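Local coordinates for IS607 family transposase IS1535 (Mycobacterium tuberculosis, PDB 6DGB), which probably binds DNA and carries out strand exchange as a serine-recombinase transposase, represented here by its C-terminal catalytic domain, at residues V105-M108 and I109-L112. Numbering follows the deposited sequence.
Sequences VCDM and IEVL
Asp107 and Glu110 bring two carboxylates together one turn apart on the helix 104-120. The two chains run alongside each other in one direction, with their carboxylate planes turned 60° from each other. Asp107 OD1 lies 3.0 Å from Glu110 OE1, and the two oxygens are not hydrogen-bonded. CG of Glu110 tucks over its own main chain, flanked by N and C (chi1 74°), and the chain then extends back along the preceding turn. Glu110 CG passes 3.6 Å from Asp107 O. The other oxygen of each acid has a partner: Asp107 OD2 forms a salt bridge with Arg75, and Glu110 OE2 hydrogen-bonds Ser44.

Four successive i to i+4 backbone bonds hold these two turns of helix 104-120. Ile109 N bonds Val105 O at 3.3 Å. Glu110 N reaches Cys106 O at 3.2 Å, and Val111 N reaches Asp107 O at 3.1 Å. Leu112 N bonds Met108 O at 3.1 Å.

Apolar branches lie along the same carbonyls. Ile109 CG1 sits beside its own backbone N (chi1 -59°), which directs it back to Val105 O at 3.5 Å. Leu112 packs CB, CG and CD1 alongside Met108 O.

Ile109 and Leu112 pack on Val133 of helix 125-135, while Val111 and Leu112 meet Val111 and Leu112 of the second subunit, so helix 104-120 packs against its own copy in the dimer of this serine-recombinase catalytic domain. This part of the helix also touches two loops at the parallel sheet: Asp107 meets Ser9, just after strand 3-8, and Glu110 meets Leu46, after strand 37-42.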
loop_
_atom_site.group_PDB
_atom_site.type_symbol
_atom_site.label_atom_id
_atom_site.label_comp_id
_atom_site.label_asym_id
_atom_site.label_seq_id
_atom_site.Cartn_x
_atom_site.Cartn_y
_atom_site.Cartn_z
ATOM N N VAL A 105 -10.602 8.156 -9.200
ATOM C CA VAL A 105 -11.859 7.536 -9.636
ATOM C C VAL A 105 -11.564 6.218 -10.378
ATOM O O VAL A 105 -12.250 5.215 -10.157
ATOM C CB VAL A 105 -12.754 8.543 -10.417
ATOM C CG1 VAL A 105 -11.954 9.352 -11.448
ATOM C CG2 VAL A 105 -13.989 7.879 -11.030
ATOM N N CYS A 106 -10.485 6.189 -11.164
ATOM C CA CYS A 106 -10.042 4.980 -11.846
ATOM C C CYS A 106 -9.451 4.010 -10.838
ATOM O O CYS A 106 -9.551 2.800 -11.038
ATOM C CB CYS A 106 -9.067 5.304 -12.973
ATOM S SG CYS A 106 -9.873 5.938 -14.462
ATOM N N ASP A 107 -8.885 4.544 -9.728
ATOM C CA ASP A 107 -8.303 3.750 -8.640
ATOM C C ASP A 107 -9.408 3.193 -7.744
ATOM O O ASP A 107 -9.227 2.128 -7.159
ATOM C CB ASP A 107 -7.214 4.529 -7.852
ATOM C CG ASP A 107 -5.816 4.551 -8.495
ATOM O OD1 ASP A 107 -5.667 4.072 -9.653
ATOM O OD2 ASP A 107 -4.883 5.061 -7.861
ATOM N N MET A 108 -10.573 3.880 -7.693
ATOM C CA MET A 108 -11.772 3.476 -6.935
ATOM C C MET A 108 -12.373 2.222 -7.610
ATOM O O MET A 108 -12.818 1.296 -6.929
ATOM C CB MET A 108 -12.792 4.628 -6.926
ATOM C CG MET A 108 -13.613 4.741 -5.659
ATOM S SD MET A 108 -14.164 6.450 -5.274
ATOM C CE MET A 108 -15.517 6.659 -6.449
ATOM N N ILE A 109 -12.337 2.188 -8.962
ATOM C CA ILE A 109 -12.817 1.063 -9.767
ATOM C C ILE A 109 -11.869 -0.137 -9.637
ATOM O O ILE A 109 -12.368 -1.222 -9.361
ATOM C CB ILE A 109 -13.120 1.465 -11.239
ATOM C CG1 ILE A 109 -14.192 2.581 -11.285
ATOM C CG2 ILE A 109 -13.559 0.246 -12.074
ATOM C CD1 ILE A 109 -14.277 3.355 -12.529
ATOM N N GLU A 110 -10.532 0.025 -9.814
ATOM C CA GLU A 110 -9.605 -1.117 -9.699
ATOM C C GLU A 110 -9.586 -1.729 -8.282
ATOM O O GLU A 110 -9.395 -2.940 -8.165
ATOM C CB GLU A 110 -8.185 -0.826 -10.224
ATOM C CG GLU A 110 -7.296 0.059 -9.355
ATOM C CD GLU A 110 -6.124 0.737 -10.054
ATOM O OE1 GLU A 110 -6.352 1.473 -11.044
ATOM O OE2 GLU A 110 -4.980 0.588 -9.567
ATOM N N VAL A 111 -9.873 -0.921 -7.232
ATOM C CA VAL A 111 -9.975 -1.374 -5.836
ATOM C C VAL A 111 -11.226 -2.232 -5.682
ATOM O O VAL A 111 -11.133 -3.372 -5.219
ATOM C CB VAL A 111 -9.963 -0.182 -4.822
ATOM C CG1 VAL A 111 -10.609 -0.549 -3.488
ATOM C CG2 VAL A 111 -8.554 0.329 -4.585
ATOM N N LEU A 112 -12.390 -1.665 -6.026
ATOM C CA LEU A 112 -13.673 -2.333 -5.938
ATOM C C LEU A 112 -13.730 -3.579 -6.808
ATOM O O LEU A 112 -14.306 -4.559 -6.355
ATOM C CB LEU A 112 -14.812 -1.375 -6.291
ATOM C CG LEU A 112 -15.352 -0.500 -5.173
ATOM C CD1 LEU A 112 -15.905 0.810 -5.739
ATOM C CD2 LEU A 112 -16.421 -1.256 -4.351
#